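Gp6 (Enterobacteria phage HK97, PDB 3JVO) completes the phage head as a ring-shaped part of the head-tail connector, binding the portal protein and gp7 and leaving a central channel open for DNA ejection. Local coordinates at residues Trp43-Trp49 with Met92-Asn97; Ile3-Val8 with Ala33-Phe37; Phe14-Ile18 with Val63-Ala68; Ile29-Ala33 with Phe67-Phe71. All coordinates share one frame. Residue numbers count along the deposited sequence, not the author numbering.

Contact 1 (Trp43-Trp49 with Met92-Asn97)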
loop_
_atom_site.group_PDB
_atom_site.type_symbol
_atom_site.label_atom_id
_atom_site.label_comp_id
_atom_site.label_asym_id
_atom_site.label_seq_id
_atom_site.Cartn_x
_atom_site.Cartn_y
_atom_site.Cartn_z
ATOM N N TRP G 43 33.593 -1.770 -25.049
ATOM C CA TRP G 43 33.495 -1.597 -23.612
ATOM C C TRP G 43 34.737 -2.086 -22.889
ATOM O O TRP G 43 35.228 -1.395 -22.011
ATOM C CB TRP G 43 32.280 -2.323 -23.079
ATOM C CG TRP G 43 31.859 -1.853 -21.755
ATOM C CD1 TRP G 43 30.898 -0.913 -21.489
ATOM C CD2 TRP G 43 32.361 -2.296 -20.479
ATOM N NE1 TRP G 43 30.761 -0.750 -20.119
ATOM C CE2 TRP G 43 31.654 -1.579 -19.478
ATOM C CE3 TRP G 43 33.343 -3.222 -20.079
ATOM C CZ2 TRP G 43 31.895 -1.769 -18.099
ATOM C CZ3 TRP G 43 33.589 -3.400 -18.702
ATOM C CH2 TRP G 43 32.855 -2.685 -17.736
ATOM N N CYS G 44 35.218 -3.284 -23.240
ATOM C CA CYS G 44 36.469 -3.826 -22.697
ATOM C C CYS G 44 37.701 -3.051 -23.178
ATOM O O CYS G 44 38.656 -2.864 -22.416
ATOM C CB CYS G 44 36.611 -5.298 -23.054
ATOM S SG CYS G 44 35.409 -6.323 -22.233
ATOM N N ASP G 45 37.680 -2.631 -24.447
ATOM C CA ASP G 45 38.706 -1.739 -25.004
ATOM C C ASP G 45 40.128 -2.324 -24.840
ATOM O O ASP G 45 41.054 -1.639 -24.387
ATOM C CB ASP G 45 38.569 -0.344 -24.355
ATOM C CG ASP G 45 39.411 0.731 -25.047
ATOM O OD1 ASP G 45 39.571 0.677 -26.292
ATOM O OD2 ASP G 45 39.904 1.639 -24.335
ATOM N N GLU G 46 40.281 -3.590 -25.223
ATOM C CA GLU G 46 41.525 -4.338 -25.065
ATOM C C GLU G 46 42.224 -4.592 -26.407
ATOM O O GLU G 46 41.844 -5.515 -27.138
ATOM C CB GLU G 46 41.273 -5.670 -24.342
ATOM C CG GLU G 46 42.516 -6.561 -24.258
ATOM C CD GLU G 46 43.669 -5.868 -23.567
ATOM O OE1 GLU G 46 43.584 -5.720 -22.334
ATOM O OE2 GLU G 46 44.641 -5.461 -24.251
ATOM N N PRO G 47 43.266 -3.782 -26.723
ATOM C CA PRO G 47 43.983 -3.861 -28.010
ATOM C C PRO G 47 44.702 -5.186 -28.263
ATOM O O PRO G 47 44.846 -5.577 -29.419
ATOM C CB PRO G 47 45.015 -2.712 -27.922
ATOM C CG PRO G 47 44.473 -1.791 -26.861
ATOM C CD PRO G 47 43.824 -2.722 -25.861
ATOM N N ALA G 48 45.140 -5.860 -27.202
ATOM C CA ALA G 48 45.862 -7.132 -27.330
ATOM C C ALA G 48 45.016 -8.338 -27.759
ATOM O O ALA G 48 45.549 -9.442 -27.897
ATOM C CB ALA G 48 46.619 -7.451 -26.046
ATOM N N TRP G 49 43.711 -8.153 -27.958
ATOM C CA TRP G 49 42.899 -9.246 -28.507
ATOM C C TRP G 49 42.846 -9.116 -30.022
ATOM O O TRP G 49 41.956 -8.457 -30.570
ATOM C CB TRP G 49 41.481 -9.311 -27.914
ATOM C CG TRP G 49 41.431 -9.502 -26.421
ATOM C CD1 TRP G 49 42.378 -10.103 -25.623
ATOM C CD2 TRP G 49 40.366 -9.108 -25.551
ATOM N NE1 TRP G 49 41.963 -10.091 -24.311
ATOM C CE2 TRP G 49 40.736 -9.484 -24.238
ATOM C CE3 TRP G 49 39.135 -8.472 -25.753
ATOM C CZ2 TRP G 49 39.926 -9.226 -23.133
ATOM C CZ3 TRP G 49 38.335 -8.213 -24.658
ATOM C CH2 TRP G 49 38.731 -8.597 -23.362
HETATM N N MSE G 92 32.303 -8.561 -18.009
HETATM C CA MSE G 92 33.142 -7.642 -18.804
HETATM C C MSE G 92 34.193 -6.899 -17.963
HETATM O O MSE G 92 35.306 -6.639 -18.423
HETATM C CB MSE G 92 32.256 -6.621 -19.517
HETATM C CG MSE G 92 31.705 -7.046 -20.870
HETATM SE SE MSE G 92 30.631 -5.588 -21.624
HETATM C CE MSE G 92 29.043 -5.602 -20.527
ATOM N N PHE G 93 33.831 -6.561 -16.730
ATOM C CA PHE G 93 34.646 -5.693 -15.873
ATOM C C PHE G 93 36.009 -6.316 -15.606
ATOM O O PHE G 93 37.025 -5.633 -15.618
ATOM C CB PHE G 93 33.890 -5.407 -14.566
ATOM C CG PHE G 93 34.686 -4.640 -13.531
ATOM C CD1 PHE G 93 34.643 -3.246 -13.487
ATOM C CD2 PHE G 93 35.447 -5.317 -12.570
ATOM C CE1 PHE G 93 35.370 -2.544 -12.515
ATOM C CE2 PHE G 93 36.171 -4.624 -11.607
ATOM C CZ PHE G 93 36.133 -3.238 -11.579
ATOM N N ILE G 94 36.012 -7.629 -15.389
ATOM C CA ILE G 94 37.236 -8.366 -15.057
ATOM C C ILE G 94 38.195 -8.525 -16.258
ATOM O O ILE G 94 39.313 -9.012 -16.106
ATOM C CB ILE G 94 36.918 -9.719 -14.353
ATOM C CG1 ILE G 94 35.839 -10.488 -15.099
ATOM C CG2 ILE G 94 36.452 -9.490 -12.928
ATOM C CD1 ILE G 94 36.353 -11.628 -15.878
ATOM N N HIS G 95 37.756 -8.083 -17.439
ATOM C CA HIS G 95 38.613 -8.055 -18.635
ATOM C C HIS G 95 38.685 -6.669 -19.284
ATOM O O HIS G 95 39.050 -6.517 -20.458
ATOM C CB HIS G 95 38.181 -9.123 -19.640
ATOM C CG HIS G 95 38.603 -10.505 -19.255
ATOM N ND1 HIS G 95 37.702 -11.488 -18.902
ATOM C CD2 HIS G 95 39.832 -11.062 -19.146
ATOM C CE1 HIS G 95 38.358 -12.595 -18.603
ATOM N NE2 HIS G 95 39.652 -12.362 -18.742
ATOM N N ARG G 96 38.352 -5.660 -18.490
ATOM C CA ARG G 96 38.382 -4.276 -18.937
ATOM C C ARG G 96 39.818 -3.743 -18.940
ATOM O O ARG G 96 40.556 -3.904 -17.962
ATOM C CB ARG G 96 37.472 -3.418 -18.046
ATOM C CG ARG G 96 37.576 -1.921 -18.260
ATOM C CD ARG G 96 36.791 -1.452 -19.474
ATOM N NE ARG G 96 37.006 -0.027 -19.731
ATOM C CZ ARG G 96 36.287 0.952 -19.186
ATOM N NH1 ARG G 96 35.286 0.679 -18.350
ATOM N NH2 ARG G 96 36.569 2.217 -19.477
ATOM N N ASN G 97 40.209 -3.134 -20.057
ATOM C CA ASN G 97 41.460 -2.394 -20.131
ATOM C C ASN G 97 41.234 -1.012 -19.516
ATOM O O ASN G 97 40.410 -0.226 -20.005
ATOM C CB ASN G 97 41.944 -2.308 -21.584
ATOM C CG ASN G 97 43.277 -1.581 -21.728
ATOM O OD1 ASN G 97 44.328 -2.211 -21.876
ATOM N ND2 ASN G 97 43.238 -0.251 -21.698
#

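Contact 2 (Ile3-Val8 with Ala33-Phe37)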
loop_
_atom_site.group_PDB
_atom_site.type_symbol
_atom_site.label_atom_id
_atom_site.label_comp_id
_atom_site.label_asym_id
_atom_site.label_seq_id
_atom_site.Cartn_x
_atom_site.Cartn_y
_atom_site.Cartn_z
ATOM N N ILE G 3 37.913 -8.736 -35.797
ATOM C CA ILE G 3 37.477 -10.095 -35.481
ATOM C C ILE G 3 36.021 -10.300 -35.875
ATOM O O ILE G 3 35.154 -9.463 -35.598
ATOM C CB ILE G 3 37.687 -10.424 -33.975
ATOM C CG1 ILE G 3 39.152 -10.208 -33.583
ATOM C CG2 ILE G 3 37.263 -11.868 -33.661
ATOM C CD1 ILE G 3 39.410 -10.261 -32.103
ATOM N N ASP G 4 35.760 -11.421 -36.536
ATOM C CA ASP G 4 34.405 -11.808 -36.880
ATOM C C ASP G 4 33.786 -12.554 -35.687
ATOM O O ASP G 4 34.309 -13.596 -35.266
ATOM C CB ASP G 4 34.430 -12.700 -38.118
ATOM C CG ASP G 4 33.053 -13.227 -38.492
ATOM O OD1 ASP G 4 32.080 -13.011 -37.732
ATOM O OD2 ASP G 4 32.941 -13.872 -39.551
ATOM N N VAL G 5 32.677 -12.036 -35.151
ATOM C CA VAL G 5 32.039 -12.644 -33.966
ATOM C C VAL G 5 31.747 -14.145 -34.150
ATOM O O VAL G 5 31.906 -14.914 -33.221
ATOM C CB VAL G 5 30.766 -11.872 -33.493
ATOM C CG1 VAL G 5 29.683 -11.904 -34.522
ATOM C CG2 VAL G 5 30.263 -12.432 -32.145
ATOM N N LEU G 6 31.368 -14.556 -35.359
ATOM C CA LEU G 6 31.072 -15.964 -35.630
ATOM C C LEU G 6 32.302 -16.895 -35.584
ATOM O O LEU G 6 32.139 -18.105 -35.539
ATOM C CB LEU G 6 30.282 -16.129 -36.936
ATOM C CG LEU G 6 28.897 -15.447 -36.942
ATOM C CD1 LEU G 6 28.183 -15.654 -38.278
ATOM C CD2 LEU G 6 28.037 -15.964 -35.799
ATOM N N ASP G 7 33.516 -16.335 -35.577
ATOM C CA ASP G 7 34.732 -17.131 -35.368
ATOM C C ASP G 7 35.006 -17.319 -33.896
ATOM O O ASP G 7 35.819 -18.160 -33.515
ATOM C CB ASP G 7 35.952 -16.439 -35.972
ATOM C CG ASP G 7 35.949 -16.437 -37.489
ATOM O OD1 ASP G 7 35.305 -17.329 -38.097
ATOM O OD2 ASP G 7 36.611 -15.532 -38.065
ATOM N N VAL G 8 34.359 -16.491 -33.076
ATOM C CA VAL G 8 34.468 -16.526 -31.616
ATOM C C VAL G 8 33.352 -17.430 -31.051
ATOM O O VAL G 8 33.617 -18.330 -30.273
ATOM C CB VAL G 8 34.382 -15.078 -31.032
ATOM C CG1 VAL G 8 34.475 -15.064 -29.507
ATOM C CG2 VAL G 8 35.465 -14.168 -31.644
ATOM N N ALA G 33 24.310 -10.550 -33.011
ATOM C CA ALA G 33 25.581 -11.116 -32.554
ATOM C C ALA G 33 26.706 -10.120 -32.799
ATOM O O ALA G 33 27.544 -9.906 -31.928
ATOM C CB ALA G 33 25.865 -12.426 -33.258
ATOM N N GLN G 34 26.710 -9.511 -33.990
ATOM C CA GLN G 34 27.726 -8.531 -34.353
ATOM C C GLN G 34 27.624 -7.292 -33.463
ATOM O O GLN G 34 28.644 -6.755 -33.020
ATOM C CB GLN G 34 27.599 -8.150 -35.824
ATOM C CG GLN G 34 27.942 -9.305 -36.801
ATOM C CD GLN G 34 27.579 -8.975 -38.239
ATOM O OE1 GLN G 34 26.733 -8.113 -38.496
ATOM N NE2 GLN G 34 28.221 -9.660 -39.191
ATOM N N ALA G 35 26.390 -6.851 -33.200
ATOM C CA ALA G 35 26.141 -5.699 -32.360
ATOM C C ALA G 35 26.607 -5.968 -30.935
ATOM O O ALA G 35 27.224 -5.112 -30.314
ATOM C CB ALA G 35 24.667 -5.337 -32.373
ATOM N N ALA G 36 26.297 -7.151 -30.408
ATOM C CA ALA G 36 26.683 -7.503 -29.043
ATOM C C ALA G 36 28.193 -7.591 -28.897
ATOM O O ALA G 36 28.757 -7.189 -27.877
ATOM C CB ALA G 36 26.060 -8.802 -28.650
ATOM N N PHE G 37 28.840 -8.163 -29.905
ATOM C CA PHE G 37 30.282 -8.317 -29.888
ATOM C C PHE G 37 30.961 -6.962 -29.980
ATOM O O PHE G 37 31.867 -6.671 -29.190
ATOM C CB PHE G 37 30.732 -9.218 -31.030
ATOM C CG PHE G 37 32.213 -9.521 -31.030
ATOM C CD1 PHE G 37 32.782 -10.344 -30.046
ATOM C CD2 PHE G 37 33.028 -9.034 -32.045
ATOM C CE1 PHE G 37 34.169 -10.632 -30.064
ATOM C CE2 PHE G 37 34.406 -9.318 -32.079
ATOM C CZ PHE G 37 34.973 -10.114 -31.088
#

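Contact 3 (Phe14-Ile18 with Val63-Ala68)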
loop_
_atom_site.group_PDB
_atom_site.type_symbol
_atom_site.label_atom_id
_atom_site.label_comp_id
_atom_site.label_asym_id
_atom_site.label_seq_id
_atom_site.Cartn_x
_atom_site.Cartn_y
_atom_site.Cartn_z
ATOM N N PHE G 14 24.891 -19.241 -30.784
ATOM C CA PHE G 14 23.993 -18.094 -30.547
ATOM C C PHE G 14 22.528 -18.529 -30.535
ATOM O O PHE G 14 21.775 -18.125 -29.660
ATOM C CB PHE G 14 24.177 -16.994 -31.586
ATOM C CG PHE G 14 25.340 -16.128 -31.332
ATOM C CD1 PHE G 14 25.361 -15.268 -30.226
ATOM C CD2 PHE G 14 26.444 -16.161 -32.189
ATOM C CE1 PHE G 14 26.460 -14.462 -29.974
ATOM C CE2 PHE G 14 27.551 -15.350 -31.942
ATOM C CZ PHE G 14 27.560 -14.496 -30.828
ATOM N N LYS G 15 22.146 -19.376 -31.486
ATOM C CA LYS G 15 20.784 -19.866 -31.562
ATOM C C LYS G 15 20.383 -20.718 -30.373
ATOM O O LYS G 15 19.240 -20.668 -29.941
ATOM C CB LYS G 15 20.564 -20.654 -32.841
ATOM C CG LYS G 15 20.555 -19.789 -34.112
ATOM C CD LYS G 15 19.967 -20.620 -35.252
ATOM C CE LYS G 15 20.685 -20.385 -36.544
ATOM N NZ LYS G 15 20.231 -21.314 -37.664
ATOM N N GLN G 16 21.313 -21.515 -29.865
ATOM C CA GLN G 16 21.064 -22.289 -28.652
ATOM C C GLN G 16 20.912 -21.379 -27.422
ATOM O O GLN G 16 20.128 -21.673 -26.542
ATOM C CB GLN G 16 22.180 -23.313 -28.437
ATOM C CG GLN G 16 22.151 -24.446 -29.481
ATOM C CD GLN G 16 23.318 -25.388 -29.353
ATOM O OE1 GLN G 16 24.233 -25.162 -28.569
ATOM N NE2 GLN G 16 23.289 -26.460 -30.115
ATOM N N GLN G 17 21.652 -20.272 -27.378
ATOM C CA GLN G 17 21.522 -19.314 -26.277
ATOM C C GLN G 17 20.066 -18.872 -26.149
ATOM O O GLN G 17 19.507 -18.821 -25.049
ATOM C CB GLN G 17 22.448 -18.096 -26.509
ATOM C CG GLN G 17 22.284 -16.947 -25.503
ATOM C CD GLN G 17 22.816 -17.324 -24.137
ATOM O OE1 GLN G 17 23.396 -18.404 -23.973
ATOM N NE2 GLN G 17 22.615 -16.450 -23.146
ATOM N N ILE G 18 19.445 -18.576 -27.287
ATOM C CA ILE G 18 18.072 -18.116 -27.292
ATOM C C ILE G 18 17.037 -19.227 -27.546
ATOM O O ILE G 18 15.859 -18.925 -27.708
ATOM C CB ILE G 18 17.854 -16.984 -28.306
ATOM C CG1 ILE G 18 18.386 -17.381 -29.701
ATOM C CG2 ILE G 18 18.458 -15.677 -27.765
ATOM C CD1 ILE G 18 18.060 -16.367 -30.800
ATOM N N VAL G 63 28.917 -11.433 -24.171
ATOM C CA VAL G 63 28.383 -11.261 -25.519
ATOM C C VAL G 63 27.068 -12.053 -25.669
ATOM O O VAL G 63 26.095 -11.569 -26.236
ATOM C CB VAL G 63 29.413 -11.717 -26.591
ATOM C CG1 VAL G 63 28.761 -11.791 -27.992
ATOM C CG2 VAL G 63 30.649 -10.787 -26.614
ATOM N N LEU G 64 27.058 -13.274 -25.150
ATOM C CA LEU G 64 25.852 -14.100 -25.178
ATOM C C LEU G 64 24.697 -13.405 -24.465
ATOM O O LEU G 64 23.565 -13.446 -24.939
ATOM C CB LEU G 64 26.105 -15.460 -24.546
ATOM C CG LEU G 64 26.893 -16.496 -25.352
ATOM C CD1 LEU G 64 27.079 -17.752 -24.471
ATOM C CD2 LEU G 64 26.199 -16.887 -26.672
ATOM N N LEU G 65 24.980 -12.737 -23.340
ATOM C CA LEU G 65 23.906 -12.087 -22.578
ATOM C C LEU G 65 23.381 -10.845 -23.301
ATOM O O LEU G 65 22.167 -10.579 -23.351
ATOM C CB LEU G 65 24.383 -11.727 -21.177
ATOM C CG LEU G 65 24.681 -12.886 -20.204
ATOM C CD1 LEU G 65 25.514 -12.361 -19.067
ATOM C CD2 LEU G 65 23.357 -13.455 -19.693
ATOM N N VAL G 66 24.301 -10.088 -23.866
ATOM C CA VAL G 66 23.933 -8.871 -24.584
ATOM C C VAL G 66 23.148 -9.265 -25.849
ATOM O O VAL G 66 22.149 -8.643 -26.174
ATOM C CB VAL G 66 25.188 -7.992 -24.884
ATOM C CG1 VAL G 66 24.823 -6.774 -25.787
ATOM C CG2 VAL G 66 25.776 -7.506 -23.581
ATOM N N PHE G 67 23.627 -10.288 -26.551
ATOM C CA PHE G 67 22.975 -10.801 -27.768
ATOM C C PHE G 67 21.539 -11.253 -27.471
ATOM O O PHE G 67 20.594 -10.886 -28.180
ATOM C CB PHE G 67 23.794 -11.966 -28.370
ATOM C CG PHE G 67 22.970 -12.899 -29.241
ATOM C CD1 PHE G 67 22.759 -12.616 -30.585
ATOM C CD2 PHE G 67 22.366 -14.029 -28.697
ATOM C CE1 PHE G 67 21.957 -13.462 -31.367
ATOM C CE2 PHE G 67 21.580 -14.891 -29.481
ATOM C CZ PHE G 67 21.383 -14.610 -30.809
ATOM N N ALA G 68 21.367 -12.069 -26.432
ATOM C CA ALA G 68 20.030 -12.568 -26.125
ATOM C C ALA G 68 19.108 -11.402 -25.718
ATOM O O ALA G 68 17.935 -11.403 -26.033
ATOM C CB ALA G 68 20.090 -13.662 -25.028
#

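Contact 4 (Ile29-Ala33 with Phe67-Phe71)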
loop_
_atom_site.group_PDB
_atom_site.type_symbol
_atom_site.label_atom_id
_atom_site.label_comp_id
_atom_site.label_asym_id
_atom_site.label_seq_id
_atom_site.Cartn_x
_atom_site.Cartn_y
_atom_site.Cartn_z
ATOM N N ILE G 29 19.705 -12.541 -36.643
ATOM C CA ILE G 29 20.481 -13.096 -35.517
ATOM C C ILE G 29 21.969 -12.723 -35.605
ATOM O O ILE G 29 22.590 -12.302 -34.607
ATOM C CB ILE G 29 20.278 -14.631 -35.397
ATOM C CG1 ILE G 29 18.845 -14.911 -34.909
ATOM C CG2 ILE G 29 21.341 -15.242 -34.477
ATOM C CD1 ILE G 29 18.421 -16.369 -35.050
ATOM N N THR G 30 22.524 -12.854 -36.810
ATOM C CA THR G 30 23.905 -12.435 -37.084
ATOM C C THR G 30 24.139 -10.956 -36.768
ATOM O O THR G 30 25.196 -10.598 -36.206
ATOM C CB THR G 30 24.336 -12.770 -38.536
ATOM O OG1 THR G 30 24.244 -14.193 -38.731
ATOM C CG2 THR G 30 25.773 -12.311 -38.824
ATOM N N LEU G 31 23.159 -10.105 -37.093
ATOM C CA LEU G 31 23.264 -8.673 -36.802
ATOM C C LEU G 31 23.298 -8.415 -35.284
ATOM O O LEU G 31 24.098 -7.599 -34.789
ATOM C CB LEU G 31 22.128 -7.897 -37.493
ATOM C CG LEU G 31 22.106 -6.368 -37.372
ATOM C CD1 LEU G 31 21.080 -5.676 -38.321
ATOM C CD2 LEU G 31 21.839 -5.927 -35.891
ATOM N N TYR G 32 22.457 -9.125 -34.540
ATOM C CA TYR G 32 22.443 -9.000 -33.086
ATOM C C TYR G 32 23.782 -9.456 -32.488
ATOM O O TYR G 32 24.301 -8.836 -31.566
ATOM C CB TYR G 32 21.332 -9.852 -32.464
ATOM C CG TYR G 32 19.892 -9.423 -32.746
ATOM C CD1 TYR G 32 19.558 -8.097 -32.990
ATOM C CD2 TYR G 32 18.867 -10.374 -32.752
ATOM C CE1 TYR G 32 18.220 -7.713 -33.239
ATOM C CE2 TYR G 32 17.532 -10.011 -33.009
ATOM C CZ TYR G 32 17.212 -8.694 -33.235
ATOM O OH TYR G 32 15.884 -8.352 -33.475
ATOM N N ALA G 33 24.310 -10.550 -33.011
ATOM C CA ALA G 33 25.581 -11.116 -32.554
ATOM C C ALA G 33 26.706 -10.120 -32.799
ATOM O O ALA G 33 27.544 -9.906 -31.928
ATOM C CB ALA G 33 25.865 -12.426 -33.258
ATOM N N PHE G 67 23.627 -10.288 -26.551
ATOM C CA PHE G 67 22.975 -10.801 -27.768
ATOM C C PHE G 67 21.539 -11.253 -27.471
ATOM O O PHE G 67 20.594 -10.886 -28.180
ATOM C CB PHE G 67 23.794 -11.966 -28.370
ATOM C CG PHE G 67 22.970 -12.899 -29.241
ATOM C CD1 PHE G 67 22.759 -12.616 -30.585
ATOM C CD2 PHE G 67 22.366 -14.029 -28.697
ATOM C CE1 PHE G 67 21.957 -13.462 -31.367
ATOM C CE2 PHE G 67 21.580 -14.891 -29.481
ATOM C CZ PHE G 67 21.383 -14.610 -30.809
ATOM N N ALA G 68 21.367 -12.069 -26.432
ATOM C CA ALA G 68 20.030 -12.568 -26.125
ATOM C C ALA G 68 19.108 -11.402 -25.718
ATOM O O ALA G 68 17.935 -11.403 -26.033
ATOM C CB ALA G 68 20.090 -13.662 -25.028
ATOM N N ASP G 69 19.640 -10.388 -25.036
ATOM C CA ASP G 69 18.797 -9.236 -24.702
ATOM C C ASP G 69 18.233 -8.558 -25.969
ATOM O O ASP G 69 17.034 -8.300 -26.048
ATOM C CB ASP G 69 19.540 -8.234 -23.830
ATOM C CG ASP G 69 18.668 -7.088 -23.412
ATOM O OD1 ASP G 69 17.654 -7.316 -22.694
ATOM O OD2 ASP G 69 18.982 -5.949 -23.829
HETATM N N MSE G 70 19.081 -8.311 -26.966
HETATM C CA MSE G 70 18.646 -7.794 -28.282
HETATM C C MSE G 70 17.573 -8.649 -28.946
HETATM O O MSE G 70 16.631 -8.149 -29.553
HETATM C CB MSE G 70 19.830 -7.709 -29.252
HETATM C CG MSE G 70 20.901 -6.725 -28.847
HETATM SE SE MSE G 70 20.183 -4.919 -28.740
HETATM C CE MSE G 70 19.613 -4.656 -30.608
ATOM N N PHE G 71 17.753 -9.957 -28.866
ATOM C CA PHE G 71 16.803 -10.854 -29.467
ATOM C C PHE G 71 15.420 -10.826 -28.795
ATOM O O PHE G 71 14.393 -10.875 -29.464
ATOM C CB PHE G 71 17.337 -12.280 -29.516
ATOM C CG PHE G 71 16.388 -13.224 -30.190
ATOM C CD1 PHE G 71 16.387 -13.341 -31.574
ATOM C CD2 PHE G 71 15.463 -13.947 -29.451
ATOM C CE1 PHE G 71 15.461 -14.204 -32.231
ATOM C CE2 PHE G 71 14.542 -14.828 -30.094
ATOM C CZ PHE G 71 14.556 -14.946 -31.484
#

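Contact 1 (Trp43-Trp49 with Met92-Asn97)
The ring of W43, near the end of helix 26-44, lies against M92 and the backbone of F93: CZ3 of W43 is 3.6 Å from CB of M92 and 3.7 Å from N of F93. The selenium of M92, a selenomethionine, sits obliquely 4.3 Å from the centroid of the five-membered ring of W43, a Met-aromatic contact. C44 extends the apolar patch, its SG 4.0 Å from CG of M92. Beyond it, the ring of W49 reaches H95, with CH2 of W49 3.6 Å from O of H95; W49 also packs on V59 of helix 57-72. NH1 of R96 lies over one face of W43, but CZ of R96 is 5.0 Å from the centroid of its six-membered ring, at most a weak cation-pi attraction; R96 has a second aromatic partner in W98. At the polar edge, N of N97 donates to O of C44 in a hydrogen bond of 2.8 Å and 166°, and CB of N97 comes within 3.0 Å of O of D45. The positive-phi exit of helix 26-44 at D45 thus meets the chain leaving helix 87-93, the two being joined by the backbone bond from N97 to C44.

Contact 2 (Ile3-Val8 with Ala33-Phe37)
A short, weakly bonded helix of about one turn, residues 5-8, approaches the regular helix 26-44, with V5 and Q34 nearest at 6.0 Å between their CA atoms. No hydrogen bond crosses between them. The turn is started by D4 in the N-cap position: OD1 of D4 accepts from N of L6 at 2.9 Å, while the backbone bonds from N of D7 to O of D4 and from N of V8 to O of V5 close it. V5 and F37 form the centre of the interface, with CG2 of V5 3.4 Å from CB of F37 and CG1 of V5 4.1 Å from CB of A33. CA of V5 also lies over one face of the F37 ring. I3 and V8 extend the contact along that ring, CG2 of I3 being 3.9 Å from CZ of F37 and CG2 of V8 4.1 Å from CE1 of F37. F14 of helix 11-17 packs on both V5 and A33. This is an N-capped helical turn that joins the N-terminus to an all-helical core chiefly through V5 and F37, with I3 and V8 completing the packing round the ring.

Contact 3 (Phe14-Ile18 with Val63-Ala68)
F14, F67 and Q17 bury the most surface where helix 11-17 meets helix 57-72. The two phenylalanines form an edge-to-face pair, the edge of F14 toward the face of F67, with centroids 4.7 Å apart and planes at 54°. CB of F14 adds a CH-pi contact, 4.1 Å from the centroid of the F67 ring. The F14 ring extends to V63 as well, its CE1 4.0 Å from CG1 of V63, and CD1 of F14 lies 4.0 Å from CD2 of L64. Q17 points toward the other helix, and its methylene carbon CG is 4.0 Å from CB of A68. Its amide is used between subunits: OE1 of Q17 bonds to OH of Y32, and NE2 of Q17 to O of R74, both of a neighbouring subunit. At the helix end, CG2 of I18 fills in against CE2 of F67 at 3.6 Å and CB of A68 at 3.8 Å. Without a hydrogen bond between them, cohesion between these two segments is apolar and aromatic, while the polar end of Q17 serves the joint to the next member of the thirteen-subunit ring.

Contact 4 (Ile29-Ala33 with Phe67-Phe71)
Aliphatic and aromatic packing supplies most of this contact between helices 26-44 and 57-72, whose local axes approach to 9.1 Å with their directions 134° apart. The F67 ring lies against the turn I29-A33: CE1 of F67 is 3.6 Å from CG2 of I29, CD1 of F67 is 3.6 Å from CB of Y32, and the same CD1 is 4.1 Å from CB of A33. Farther along, CE2 of Y32 is 3.8 Å from CD1 of F71. A CH-pi contact comes from CB of M70, a selenomethionine, which lies over the face of the Y32 ring, 4.2 Å from its centroid. Backbone atoms join in, since N of A33 and O of I29 lie at the edge of the F67 ring and O of M70 sits over a face of Y32. Polar bonding lies outside the pair: OH of Y32 bonds to OE1 of Q17 in a neighbouring subunit. Within the chain, F14 of helix 11-17 meets both F67 and A33, and the loop residues I18 and F20 pack on F71, so the crossing is flanked by helix 11-17 and the loop that follows it.

How the contacts relate
The four contacts illustrate how chemistry can vary with place in a small helical subunit: the buried contacts rely on apolar and aromatic packing, while the partly buried contact 1 adds a backbone hydrogen bond. Contacts 3 and 4 are the buried ones, share F67, and have centres about 6 Å apart; F67 is packed by helix 11-17 in one and by helix 26-44 in the other. Contact 2, partly buried, shares A33 with contact 4 and brings the N-terminal turn onto helix 26-44, with F14 touching V5 and A33. Contact 1 lies on the opposite side of the chain's centre from contact 4, although both use helix 26-44. It alone has a hydrogen bond between its segments.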